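Local coordinates for protein Alpha/beta hydrolase (Streptomyces albidoflavus, PDB 6KSU) that probably cyclises non-ribosomal peptides by macrolactamization, joining residues of opposite chirality as a stand-alone cyclase of the penicillin-binding-protein type, at residues 29-34 against 364-369; 37-42 against 356-361; 46-51 against 59-64; 270-275 against 336-341; 342-347 against 369-374. All coordinates share one frame; numbering follows the deposited sequence.

Interaction 1: residues 29-34 against 364-369; sequences DAVGAL and ARLPEA
The N-terminal helix 23-41 and the end of helix 355-365 pack side by side on one face of the antiparallel sheet of the beta-lactamase-type domain. Here the first helix meets the last turn of the second and the 3-10 segment 366-367 after it. Leu34 gives the larger part of the first helix's share, and its two methyl branches have different partners. CD1 sits over the centre of one face of the Arg365 guanidinium, and Leu34 CD1 is 3.4 Å from Arg365 CZ. CD2 turns to the backbone instead, with Leu34 CD2 3.6 Å from Leu366 N. Leu34 has CG anti to its backbone N (chi1 -171°), which carries both branches across to the second segment. Deeper in, Val31 CG2 touches two methyl groups: it is 4.0 Å from Leu366 CD2 and equally far from Ala369 CB. Ala30 CB adds a looser contact to Ala369 CB at 4.3 Å. The Arg365 chain is bent at chi2 and chi3. This brings its NH2 to Glu368 OE2 in a salt bridge of 2.8 Å, met on the syn side of the carboxylate. Glu368 OE2 also lies 3.7 Å from Leu34 CD1. No hydrogen bond crosses between the segments. Cohesion across the contact is therefore largely apolar, while the ion pair within 364-369 holds the guanidinium with one face against the leucine.

Interaction 2: residues 37-42 against 356-361; sequences ELVREH and PKLWEA
The imidazole of His42 has Lys357 over one face and Ala361 at its edge. Lys357 CG lies 3.8 Å from the centroid of the His42 ring and 25° off its normal, a CH-pi contact displaced toward the rim on the CE1 side. At the edge, Ala361 CB approaches His42 NE2 to 3.4 Å. This nitrogen is buried by the contact and has no polar partner in the model. The Lys357 chain leaves CB opposite the backbone N (chi1 -174°), then bends at chi2 and chi3. Its aliphatic part passes obliquely across the histidine, and Lys357 NZ forms a salt bridge with Glu360 OE2 at 3.3 Å. The segments lie on helices 23-41 and 355-365, on the same side of the domain's main sheet. The axes of 37-41 and 356-361 run roughly antiparallel (143°) and approach to 9.7 Å. The rest of the contact is apolar. Leu358 CD1 fits closely against the first helix, 3.3 Å from Leu38 O and 3.5 Å from Leu38 CB. Leu358 CD2 meets Val39 CG2 at 3.9 Å. Leu38 CD1 reaches Ala361 CB at 4.1 Å, and Leu38 also touches Leu362. Leu358 extends beyond the helix pair to Leu348 of strand 344-350, and with Val39 it touches Val44 in the link to the first strand.

Interaction 3: residues 46-51 against 59-64; sequences GAQLSV and EYATGL
Ala47 pairs with Thr62, and Leu49 with Tyr60, in the antiparallel hairpin of strands 46-53 and 56-63 at one edge of the domain's antiparallel sheet. Each of these hydrogen-bonded pairs uses both backbone groups. Ala47 N donates to Thr62 O at 3.1 Å, and Thr62 N returns a bond to Ala47 O. In the next pair Leu49 N reaches Tyr60 O at 3.0 Å, and Tyr60 N gives a shorter bond of 2.7 Å to Leu49 O. The Leu49 donor stands above the carbonyl plane of Tyr60, 41° out of it. Tyr60 O has a second donor, a water 2.6 Å away, which also lies 2.8 Å from Ser50 OG and so ties that side chain to the neighbouring strand. The other polar ends find partners beyond the hairpin. Ser50 OG and Glu59 OE1 both bond to Thr262 OG1. Gln48 is held by Thr349, Ala261, Thr74 and Thr77. On the face bearing Leu49 and Tyr60, Thr62 OG1 bonds to Glu36 and Tyr60 OH to Arg28 O, both in helix 23-41. Leu49 and Tyr60 lie side by side there and point the same way. With CG anti to its carbonyl carbon (chi1 -47°), the Tyr60 ring runs along the hairpin toward its Val51 end. The ring edge meets Leu49 O, with Tyr60 CD2 3.3 Å away, and Tyr60 CE2 reaches Val51 CG2 at 4.3 Å.

Interaction 4: residues 270-275 against 336-341; sequences PHLADR and LRIHPD
Residues 272-275 form a type I beta turn, and its second residue is hydrogen-bonded to the chain just past strand 332-339: Ala273 N donates to Pro340 O at 2.9 Å, with an N-H...O angle of 157°. The donor is tilted 30° from the carbonyl plane. This is the one hydrogen bond between the segments. Around it the fit is close. Ala273 CB lies 3.3 Å from the same oxygen, Pro340 O. Pro340 CB packs 3.3 Å from His271 O. Leu272 and Ile338 cross at about a right angle. Leu272 CD2 presses on Ile338 CG2 at 3.4 Å, tighter than a usual methyl contact. Ile338 CG2 is the branch anti to the backbone N, and it also meets His271 CB at 4.2 Å. The contact joins the loop between helices 261-268 and 286-293 to the end of a central strand of the antiparallel sheet, where the chain turns toward strand 344-350. Several groups have partners beyond it. His271 NE2 bonds to Glu91 OE2 of helix 85-98, and its ring meets that of Phe87. Ile338 also touches Phe87, so one aromatic residue borders both segments. Within the loop, Arg275 folds back so that its NH1 donates to Pro270 O at 2.8 Å, in the carbonyl plane and on a lone pair. The guanidinium plane contains this acceptor, and Arg275 NH1 also bonds to Leu284 O. Asp274 N is bonded to Ser343 OG, a further tie between the turn and the residue just before strand 344-350.

Interaction 5: residues 342-347 against 369-374; sequences RSLALA and AGLDVG
Arg342 makes the polar part of this contact, using two nitrogens along one edge of its guanidinium. NH1 forms a salt bridge with Asp372, Arg342 NH1 to Asp372 OD1 being 3.1 Å at a nearly straight 169°. The carboxylate oxygen is met on its syn side, and the two flat groups are turned 55° from each other. NH2 donates to the backbone, with Arg342 NH2 3.3 Å from Gly370 O. Both acceptors lie in the guanidinium plane, which should restrain its rotation. The chain reaches them by bending at chi3 (59°). Arg342 NE also bonds to a malonate ion, probably from the crystallisation liquor, so this cation has several anionic or polar neighbours. The apolar part centres on Leu371. Its CD2 meets Leu344 obliquely, and the 3.4 Å between Leu371 CD2 and Leu344 CD1 is a tight contact. Leu371 CD1 and Leu346 CD2 approach tip to tip at 3.6 Å. Leu346 CD2 also touches Val373 CG2, at 4.1 Å. Leu371 packs further on Val51 and Leu366. The strand's side of the contact begins at a G1 beta bulge, where Ser343 and Leu344 both face His339. The whole is a loop laid over an antiparallel sheet: residues 369-374, leaving helix 355-365 on the way to the C-terminal barrel, cover the start of strand 344-350 in the beta-lactamase-type domain.

How the interactions relate
From the N terminus, helix 23-41 supplies the first segments of interactions 1 and 2, whose partners lie more than 300 residues later around helix 355-365. Interaction 2 closes the inner of these two long loops. Interactions 3 and 4 fall within both: first the edge hairpin 46-63, then the tie from loop 270-275 to strand 332-339. Interaction 5 starts after interaction 4 has closed and ends beyond helix 355-365, so it crosses interactions 1 and 2. It shares Ala369 with interaction 1. Strand 344-350 lies between strands 46-53 and 332-339, so backbone bonds link interactions 3, 5 and 4 across one sheet. Val31 and Val39 carry the helix layer onto the hairpin.

Interaction 1: residues 29-34 against 364-369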
# COMPACT_ATOMS: atom_id res chain seq x y z
N ASP A 29 23.92 -1.76 -16.48
CA ASP A 29 23.69 -2.59 -17.66
C ASP A 29 23.03 -3.90 -17.28
O ASP A 29 22.07 -4.33 -17.92
CB ASP A 29 25.00 -2.85 -18.39
CG ASP A 29 25.52 -1.60 -19.07
OD1 ASP A 29 24.70 -0.69 -19.32
OD2 ASP A 29 26.75 -1.52 -19.31
N ALA A 30 23.54 -4.54 -16.22
CA ALA A 30 22.94 -5.79 -15.77
C ALA A 30 21.50 -5.59 -15.32
O ALA A 30 20.67 -6.47 -15.52
CB ALA A 30 23.77 -6.40 -14.65
N VAL A 31 21.18 -4.44 -14.72
CA VAL A 31 19.82 -4.25 -14.25
C VAL A 31 18.87 -4.11 -15.43
O VAL A 31 17.87 -4.84 -15.54
CB VAL A 31 19.73 -3.04 -13.29
CG1 VAL A 31 18.29 -2.56 -13.16
CG2 VAL A 31 20.27 -3.40 -11.94
N GLY A 32 19.18 -3.20 -16.35
CA GLY A 32 18.39 -3.09 -17.56
C GLY A 32 18.26 -4.41 -18.31
O GLY A 32 17.17 -4.77 -18.76
N ALA A 33 19.36 -5.14 -18.44
CA ALA A 33 19.29 -6.43 -19.11
C ALA A 33 18.43 -7.40 -18.31
O ALA A 33 17.68 -8.18 -18.89
CB ALA A 33 20.70 -7.00 -19.31
N LEU A 34 18.50 -7.33 -16.98
CA LEU A 34 17.66 -8.18 -16.15
C LEU A 34 16.19 -7.80 -16.31
O LEU A 34 15.34 -8.67 -16.56
CB LEU A 34 18.09 -8.07 -14.69
CG LEU A 34 17.41 -9.09 -13.79
CD1 LEU A 34 17.93 -10.48 -14.13
CD2 LEU A 34 17.61 -8.75 -12.33
N ALA A 364 14.21 -11.33 -6.37
CA ALA A 364 15.10 -12.48 -6.24
C ALA A 364 16.32 -12.39 -7.13
O ALA A 364 17.38 -12.89 -6.76
CB ALA A 364 14.34 -13.77 -6.54
N ARG A 365 16.21 -11.76 -8.30
CA ARG A 365 17.32 -11.75 -9.25
C ARG A 365 18.17 -10.48 -9.21
O ARG A 365 19.37 -10.55 -9.52
CB ARG A 365 16.80 -12.00 -10.66
CG ARG A 365 16.11 -13.36 -10.75
CD ARG A 365 16.35 -14.08 -12.06
NE ARG A 365 17.67 -13.81 -12.61
CZ ARG A 365 17.96 -13.90 -13.90
NH1 ARG A 365 17.02 -14.27 -14.76
NH2 ARG A 365 19.19 -13.62 -14.32
N LEU A 366 17.61 -9.33 -8.81
CA LEU A 366 18.42 -8.12 -8.66
C LEU A 366 19.63 -8.29 -7.74
O LEU A 366 20.59 -7.50 -7.87
CB LEU A 366 17.57 -6.95 -8.14
CG LEU A 366 16.59 -6.21 -9.08
CD1 LEU A 366 15.59 -5.42 -8.22
CD2 LEU A 366 17.31 -5.30 -10.05
N PRO A 367 19.67 -9.24 -6.80
CA PRO A 367 20.93 -9.44 -6.06
C PRO A 367 22.13 -9.69 -6.96
O PRO A 367 23.25 -9.33 -6.58
CB PRO A 367 20.62 -10.65 -5.17
CG PRO A 367 19.18 -10.47 -4.84
CD PRO A 367 18.54 -9.90 -6.10
N GLU A 368 21.94 -10.26 -8.15
CA GLU A 368 23.07 -10.45 -9.05
C GLU A 368 23.57 -9.14 -9.67
O GLU A 368 24.40 -9.17 -10.58
CB GLU A 368 22.73 -11.49 -10.12
CG GLU A 368 22.01 -11.00 -11.35
CD GLU A 368 21.38 -12.15 -12.12
OE1 GLU A 368 21.05 -13.19 -11.50
OE2 GLU A 368 21.21 -12.01 -13.36
N ALA A 369 23.11 -7.98 -9.18
CA ALA A 369 23.77 -6.70 -9.44
C ALA A 369 23.98 -5.89 -8.17
O ALA A 369 24.14 -4.66 -8.24
CB ALA A 369 22.99 -5.89 -10.47

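Interaction 2: residues 37-42 against 356-361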
# COMPACT_ATOMS: atom_id res chain seq x y z
N GLU A 37 14.81 -9.04 -19.71
CA GLU A 37 14.56 -10.48 -19.70
C GLU A 37 13.30 -10.80 -18.92
O GLU A 37 12.46 -11.58 -19.38
CB GLU A 37 15.76 -11.24 -19.10
CG GLU A 37 17.14 -11.08 -19.78
CD GLU A 37 17.10 -10.66 -21.26
OE1 GLU A 37 16.53 -11.41 -22.09
OE2 GLU A 37 17.67 -9.60 -21.60
N LEU A 38 13.14 -10.19 -17.72
CA LEU A 38 12.03 -10.60 -16.86
C LEU A 38 10.69 -10.05 -17.34
O LEU A 38 9.66 -10.70 -17.13
CB LEU A 38 12.29 -10.15 -15.42
CG LEU A 38 13.61 -10.64 -14.84
CD1 LEU A 38 13.70 -10.32 -13.35
CD2 LEU A 38 13.77 -12.15 -15.13
N VAL A 39 10.67 -8.88 -17.97
CA VAL A 39 9.41 -8.38 -18.54
C VAL A 39 8.91 -9.34 -19.62
O VAL A 39 7.73 -9.71 -19.65
CB VAL A 39 9.60 -6.95 -19.09
CG1 VAL A 39 8.49 -6.61 -20.01
CG2 VAL A 39 9.66 -5.94 -17.95
N ARG A 40 9.81 -9.76 -20.51
CA ARG A 40 9.43 -10.69 -21.56
C ARG A 40 9.04 -12.05 -20.98
O ARG A 40 7.94 -12.55 -21.24
CB ARG A 40 10.59 -10.82 -22.57
CG ARG A 40 10.44 -9.90 -23.78
CD ARG A 40 11.75 -9.55 -24.49
NE ARG A 40 11.50 -8.34 -25.27
CZ ARG A 40 10.86 -8.32 -26.44
NH1 ARG A 40 10.47 -9.46 -27.01
NH2 ARG A 40 10.62 -7.17 -27.06
N GLU A 41 9.90 -12.61 -20.13
CA GLU A 41 9.64 -13.92 -19.55
C GLU A 41 8.28 -14.01 -18.85
O GLU A 41 7.61 -15.04 -18.93
CB GLU A 41 10.78 -14.25 -18.58
CG GLU A 41 10.52 -15.40 -17.65
CD GLU A 41 11.78 -15.80 -16.92
OE1 GLU A 41 11.67 -16.30 -15.79
OE2 GLU A 41 12.88 -15.61 -17.48
N HIS A 42 7.84 -12.95 -18.17
CA HIS A 42 6.49 -12.93 -17.59
C HIS A 42 5.47 -12.26 -18.50
O HIS A 42 4.30 -12.13 -18.12
CB HIS A 42 6.50 -12.26 -16.20
CG HIS A 42 7.38 -12.95 -15.20
ND1 HIS A 42 7.22 -14.27 -14.86
CD2 HIS A 42 8.44 -12.51 -14.49
CE1 HIS A 42 8.14 -14.62 -13.98
NE2 HIS A 42 8.90 -13.57 -13.74
N PRO A 356 2.94 -8.29 -10.44
CA PRO A 356 3.40 -8.87 -9.16
C PRO A 356 4.46 -9.94 -9.31
O PRO A 356 5.41 -9.95 -8.52
CB PRO A 356 2.11 -9.42 -8.55
CG PRO A 356 1.09 -8.48 -9.05
CD PRO A 356 1.47 -8.24 -10.48
N LYS A 357 4.35 -10.85 -10.29
CA LYS A 357 5.39 -11.86 -10.41
C LYS A 357 6.67 -11.26 -10.97
O LYS A 357 7.77 -11.70 -10.60
CB LYS A 357 4.89 -13.03 -11.27
CG LYS A 357 5.84 -14.22 -11.37
CD LYS A 357 6.41 -14.67 -10.01
CE LYS A 357 7.96 -14.83 -10.11
NZ LYS A 357 8.73 -14.96 -8.83
N LEU A 358 6.56 -10.22 -11.80
CA LEU A 358 7.75 -9.48 -12.22
C LEU A 358 8.44 -8.81 -11.04
O LEU A 358 9.68 -8.80 -10.95
CB LEU A 358 7.38 -8.43 -13.28
CG LEU A 358 8.54 -7.58 -13.78
CD1 LEU A 358 9.38 -8.35 -14.76
CD2 LEU A 358 8.09 -6.29 -14.42
N TRP A 359 7.66 -8.23 -10.13
CA TRP A 359 8.28 -7.66 -8.94
C TRP A 359 9.00 -8.74 -8.14
O TRP A 359 10.16 -8.56 -7.74
CB TRP A 359 7.24 -6.96 -8.07
CG TRP A 359 7.82 -6.44 -6.77
CD1 TRP A 359 7.48 -6.83 -5.50
CD2 TRP A 359 8.84 -5.44 -6.62
NE1 TRP A 359 8.22 -6.13 -4.57
CE2 TRP A 359 9.06 -5.27 -5.23
CE3 TRP A 359 9.58 -4.67 -7.52
CZ2 TRP A 359 9.98 -4.37 -4.73
CZ3 TRP A 359 10.50 -3.77 -7.02
CH2 TRP A 359 10.70 -3.63 -5.64
N GLU A 360 8.34 -9.87 -7.91
CA GLU A 360 8.94 -10.96 -7.14
C GLU A 360 10.23 -11.46 -7.80
O GLU A 360 11.27 -11.54 -7.14
CB GLU A 360 7.92 -12.09 -6.97
CG GLU A 360 8.40 -13.28 -6.17
CD GLU A 360 7.36 -14.41 -6.09
OE1 GLU A 360 6.17 -14.16 -6.40
OE2 GLU A 360 7.75 -15.54 -5.74
N ALA A 361 10.18 -11.74 -9.10
CA ALA A 361 11.37 -12.19 -9.81
C ALA A 361 12.47 -11.13 -9.79
O ALA A 361 13.66 -11.46 -9.70
CB ALA A 361 11.01 -12.57 -11.24

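Interaction 3: residues 46-51 against 59-64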
# COMPACT_ATOMS: atom_id res chain seq x y z
N GLY A 46 3.73 -3.69 -20.40
CA GLY A 46 4.65 -2.57 -20.36
C GLY A 46 5.08 -2.34 -18.93
O GLY A 46 4.39 -2.74 -17.97
N ALA A 47 6.23 -1.70 -18.77
CA ALA A 47 6.76 -1.54 -17.42
C ALA A 47 7.76 -0.41 -17.40
O ALA A 47 8.35 -0.05 -18.43
CB ALA A 47 7.39 -2.85 -16.91
N GLN A 48 7.93 0.16 -16.22
CA GLN A 48 9.00 1.11 -15.96
C GLN A 48 9.72 0.66 -14.71
O GLN A 48 9.08 0.20 -13.75
CB GLN A 48 8.51 2.55 -15.75
CG GLN A 48 7.72 3.15 -16.89
CD GLN A 48 6.95 4.39 -16.44
OE1 GLN A 48 6.54 4.50 -15.29
NE2 GLN A 48 6.78 5.34 -17.36
N LEU A 49 11.05 0.76 -14.73
CA LEU A 49 11.89 0.54 -13.57
C LEU A 49 12.85 1.71 -13.48
O LEU A 49 13.53 2.05 -14.45
CB LEU A 49 12.64 -0.79 -13.64
CG LEU A 49 13.66 -1.08 -12.53
CD1 LEU A 49 12.98 -1.49 -11.19
CD2 LEU A 49 14.63 -2.15 -12.98
N SER A 50 12.86 2.38 -12.34
CA SER A 50 13.79 3.48 -12.13
C SER A 50 14.56 3.20 -10.87
O SER A 50 13.97 2.83 -9.86
CB SER A 50 13.05 4.82 -12.04
OG SER A 50 12.36 5.09 -13.25
N VAL A 51 15.88 3.34 -10.93
CA VAL A 51 16.77 3.08 -9.80
C VAL A 51 17.64 4.29 -9.58
O VAL A 51 18.37 4.71 -10.49
CB VAL A 51 17.66 1.85 -10.05
CG1 VAL A 51 18.47 1.52 -8.80
CG2 VAL A 51 16.82 0.68 -10.52
N GLU A 59 16.91 4.90 -15.72
CA GLU A 59 15.50 4.86 -16.11
C GLU A 59 15.32 3.81 -17.20
O GLU A 59 15.82 3.98 -18.32
CB GLU A 59 15.00 6.21 -16.61
CG GLU A 59 15.26 7.39 -15.70
CD GLU A 59 14.54 8.64 -16.20
OE1 GLU A 59 13.40 8.87 -15.75
OE2 GLU A 59 15.11 9.38 -17.07
N TYR A 60 14.58 2.76 -16.89
CA TYR A 60 14.29 1.71 -17.85
C TYR A 60 12.80 1.74 -18.12
O TYR A 60 12.01 2.03 -17.22
CB TYR A 60 14.72 0.36 -17.30
CG TYR A 60 16.13 0.35 -16.71
CD1 TYR A 60 17.26 0.18 -17.51
CD2 TYR A 60 16.33 0.48 -15.34
CE1 TYR A 60 18.55 0.16 -16.96
CE2 TYR A 60 17.61 0.46 -14.79
CZ TYR A 60 18.72 0.29 -15.60
OH TYR A 60 19.98 0.26 -15.03
N ALA A 61 12.42 1.48 -19.37
CA ALA A 61 11.02 1.52 -19.78
C ALA A 61 10.88 0.71 -21.04
O ALA A 61 11.70 0.83 -21.95
CB ALA A 61 10.53 2.94 -20.04
N THR A 62 9.81 -0.09 -21.11
CA THR A 62 9.65 -0.99 -22.25
C THR A 62 8.17 -1.28 -22.45
O THR A 62 7.34 -1.06 -21.56
CB THR A 62 10.45 -2.27 -22.03
OG1 THR A 62 10.56 -3.00 -23.25
CG2 THR A 62 9.79 -3.15 -20.93
N GLY A 63 7.85 -1.76 -23.65
CA GLY A 63 6.53 -2.30 -23.90
C GLY A 63 5.49 -1.25 -24.24
O GLY A 63 5.80 -0.15 -24.68
N LEU A 64 4.23 -1.62 -24.03
CA LEU A 64 3.07 -0.93 -24.58
C LEU A 64 2.25 -0.27 -23.48
O LEU A 64 1.88 -0.93 -22.50
CB LEU A 64 2.20 -1.90 -25.36
CG LEU A 64 2.83 -2.53 -26.62
CD1 LEU A 64 1.84 -3.37 -27.40
CD2 LEU A 64 3.44 -1.44 -27.52
O HOH W 1 11.80 4.30 -15.89

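Interaction 4: residues 270-275 against 336-341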
# COMPACT_ATOMS: atom_id res chain seq x y z
N PRO A 270 14.16 12.94 -0.83
CA PRO A 270 14.40 13.51 0.52
C PRO A 270 14.56 12.48 1.62
O PRO A 270 14.94 12.86 2.74
CB PRO A 270 13.16 14.39 0.78
CG PRO A 270 12.56 14.62 -0.56
CD PRO A 270 12.87 13.41 -1.38
N HIS A 271 14.28 11.20 1.38
CA HIS A 271 14.39 10.20 2.42
C HIS A 271 15.78 9.62 2.55
O HIS A 271 16.04 8.89 3.50
CB HIS A 271 13.39 9.06 2.19
CG HIS A 271 11.97 9.49 2.28
ND1 HIS A 271 11.20 9.29 3.40
CD2 HIS A 271 11.18 10.14 1.39
CE1 HIS A 271 10.00 9.82 3.21
NE2 HIS A 271 9.96 10.33 2.00
N LEU A 272 16.69 9.95 1.66
CA LEU A 272 17.95 9.23 1.63
C LEU A 272 19.03 10.00 2.37
O LEU A 272 18.92 11.21 2.61
CB LEU A 272 18.38 8.95 0.20
CG LEU A 272 17.25 8.51 -0.73
CD1 LEU A 272 17.76 8.50 -2.19
CD2 LEU A 272 16.80 7.13 -0.34
N ALA A 273 20.07 9.25 2.74
CA ALA A 273 21.24 9.83 3.40
C ALA A 273 21.75 11.05 2.65
O ALA A 273 21.98 12.11 3.25
CB ALA A 273 22.35 8.78 3.50
N ASP A 274 21.93 10.92 1.33
CA ASP A 274 22.50 11.98 0.51
C ASP A 274 21.48 13.07 0.14
O ASP A 274 21.66 13.75 -0.88
CB ASP A 274 23.11 11.37 -0.76
CG ASP A 274 22.06 10.78 -1.70
OD1 ASP A 274 20.86 10.72 -1.31
OD2 ASP A 274 22.42 10.39 -2.83
N ARG A 275 20.43 13.24 0.93
CA ARG A 275 19.35 14.16 0.58
C ARG A 275 19.81 15.61 0.43
O ARG A 275 19.08 16.41 -0.17
CB ARG A 275 18.25 14.09 1.65
CG ARG A 275 18.71 14.65 2.99
CD ARG A 275 17.61 14.73 4.04
NE ARG A 275 17.09 16.09 4.20
CZ ARG A 275 15.80 16.41 4.05
NH1 ARG A 275 14.93 15.46 3.74
NH2 ARG A 275 15.39 17.65 4.21
N LEU A 336 7.50 0.45 -4.63
CA LEU A 336 8.52 1.43 -4.27
C LEU A 336 9.35 0.88 -3.12
O LEU A 336 8.82 0.27 -2.19
CB LEU A 336 7.89 2.77 -3.86
CG LEU A 336 8.83 3.76 -3.17
CD1 LEU A 336 9.95 4.20 -4.11
CD2 LEU A 336 8.05 4.96 -2.70
N ARG A 337 10.67 1.11 -3.17
CA ARG A 337 11.57 0.61 -2.14
C ARG A 337 12.69 1.60 -1.92
O ARG A 337 13.31 2.05 -2.89
CB ARG A 337 12.15 -0.76 -2.51
CG ARG A 337 11.14 -1.87 -2.55
CD ARG A 337 10.59 -2.22 -1.15
NE ARG A 337 9.76 -3.42 -1.19
CZ ARG A 337 8.48 -3.45 -1.56
NH1 ARG A 337 7.87 -2.32 -1.91
NH2 ARG A 337 7.79 -4.59 -1.55
N ILE A 338 12.98 1.89 -0.65
CA ILE A 338 13.94 2.92 -0.26
C ILE A 338 14.88 2.33 0.78
O ILE A 338 14.43 1.72 1.75
CB ILE A 338 13.24 4.15 0.33
CG1 ILE A 338 12.20 4.72 -0.63
CG2 ILE A 338 14.24 5.16 0.77
CD1 ILE A 338 11.25 5.68 0.03
N HIS A 339 16.18 2.54 0.60
CA HIS A 339 17.15 2.20 1.64
C HIS A 339 17.87 3.49 2.01
O HIS A 339 18.86 3.85 1.35
CB HIS A 339 18.16 1.15 1.19
CG HIS A 339 18.98 0.59 2.32
ND1 HIS A 339 20.04 1.28 2.87
CD2 HIS A 339 18.89 -0.57 3.00
CE1 HIS A 339 20.59 0.55 3.83
NE2 HIS A 339 19.90 -0.58 3.93
N PRO A 340 17.42 4.19 3.05
CA PRO A 340 17.99 5.52 3.31
C PRO A 340 19.50 5.51 3.49
O PRO A 340 20.19 6.40 2.96
CB PRO A 340 17.26 5.97 4.58
CG PRO A 340 16.03 5.14 4.60
CD PRO A 340 16.38 3.83 4.02
N ASP A 341 20.04 4.51 4.18
CA ASP A 341 21.44 4.64 4.57
C ASP A 341 22.36 4.45 3.37
O ASP A 341 23.40 5.13 3.28
CB ASP A 341 21.77 3.68 5.71
CG ASP A 341 21.23 4.17 7.05
OD1 ASP A 341 20.58 5.24 7.07
OD2 ASP A 341 21.47 3.52 8.08

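Interaction 5: residues 342-347 against 369-374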
# COMPACT_ATOMS: atom_id res chain seq x y z
N ARG A 342 21.99 3.59 2.44
CA ARG A 342 22.73 3.43 1.20
C ARG A 342 22.29 4.41 0.11
O ARG A 342 22.81 4.33 -1.01
CB ARG A 342 22.59 1.99 0.70
CG ARG A 342 23.19 0.97 1.66
CD ARG A 342 22.81 -0.47 1.29
NE ARG A 342 23.28 -0.79 -0.06
CZ ARG A 342 22.98 -1.91 -0.71
NH1 ARG A 342 22.22 -2.84 -0.14
NH2 ARG A 342 23.45 -2.10 -1.94
N SER A 343 21.37 5.34 0.41
CA SER A 343 20.90 6.33 -0.56
C SER A 343 20.42 5.64 -1.84
O SER A 343 20.85 5.96 -2.96
CB SER A 343 21.98 7.37 -0.86
OG SER A 343 22.36 8.07 0.31
N LEU A 344 19.53 4.66 -1.66
CA LEU A 344 19.07 3.84 -2.77
C LEU A 344 17.54 3.83 -2.80
O LEU A 344 16.90 3.58 -1.77
CB LEU A 344 19.62 2.43 -2.66
CG LEU A 344 19.47 1.44 -3.81
CD1 LEU A 344 20.31 0.26 -3.43
CD2 LEU A 344 18.04 0.99 -4.15
N ALA A 345 16.98 4.08 -3.98
CA ALA A 345 15.54 4.00 -4.19
C ALA A 345 15.29 3.40 -5.57
O ALA A 345 16.00 3.70 -6.53
CB ALA A 345 14.87 5.36 -4.09
N LEU A 346 14.27 2.55 -5.64
CA LEU A 346 13.89 1.94 -6.90
C LEU A 346 12.39 1.76 -6.91
O LEU A 346 11.77 1.47 -5.88
CB LEU A 346 14.60 0.60 -7.14
CG LEU A 346 14.39 -0.65 -6.29
CD1 LEU A 346 13.16 -1.37 -6.66
CD2 LEU A 346 15.54 -1.58 -6.58
N ALA A 347 11.80 1.96 -8.07
CA ALA A 347 10.37 1.90 -8.23
C ALA A 347 10.09 1.10 -9.48
O ALA A 347 10.86 1.16 -10.44
CB ALA A 347 9.74 3.29 -8.35
N ALA A 369 23.11 -7.98 -9.18
CA ALA A 369 23.77 -6.70 -9.44
C ALA A 369 23.98 -5.89 -8.17
O ALA A 369 24.14 -4.66 -8.24
CB ALA A 369 22.99 -5.89 -10.47
N GLY A 370 23.99 -6.54 -7.00
CA GLY A 370 24.22 -5.86 -5.73
C GLY A 370 23.00 -5.22 -5.11
O GLY A 370 23.12 -4.57 -4.05
N LEU A 371 21.82 -5.37 -5.72
CA LEU A 371 20.58 -4.78 -5.22
C LEU A 371 19.76 -5.84 -4.50
O LEU A 371 18.85 -6.43 -5.06
CB LEU A 371 19.78 -4.18 -6.37
CG LEU A 371 20.23 -2.84 -6.92
CD1 LEU A 371 19.04 -2.09 -7.47
CD2 LEU A 371 20.87 -2.07 -5.80
N ASP A 372 20.08 -6.05 -3.23
CA ASP A 372 19.42 -7.07 -2.42
C ASP A 372 18.27 -6.43 -1.63
O ASP A 372 18.38 -6.12 -0.44
CB ASP A 372 20.43 -7.76 -1.50
CG ASP A 372 21.38 -6.78 -0.82
OD1 ASP A 372 21.56 -5.64 -1.32
OD2 ASP A 372 21.95 -7.16 0.23
N VAL A 373 17.14 -6.24 -2.31
CA VAL A 373 15.98 -5.67 -1.65
C VAL A 373 15.49 -6.65 -0.59
O VAL A 373 15.57 -7.87 -0.76
CB VAL A 373 14.87 -5.37 -2.67
CG1 VAL A 373 13.72 -4.62 -2.00
CG2 VAL A 373 15.43 -4.60 -3.85
N GLY A 374 15.00 -6.12 0.53
CA GLY A 374 14.50 -7.00 1.57
C GLY A 374 13.31 -7.81 1.09
O GLY A 374 12.60 -7.42 0.16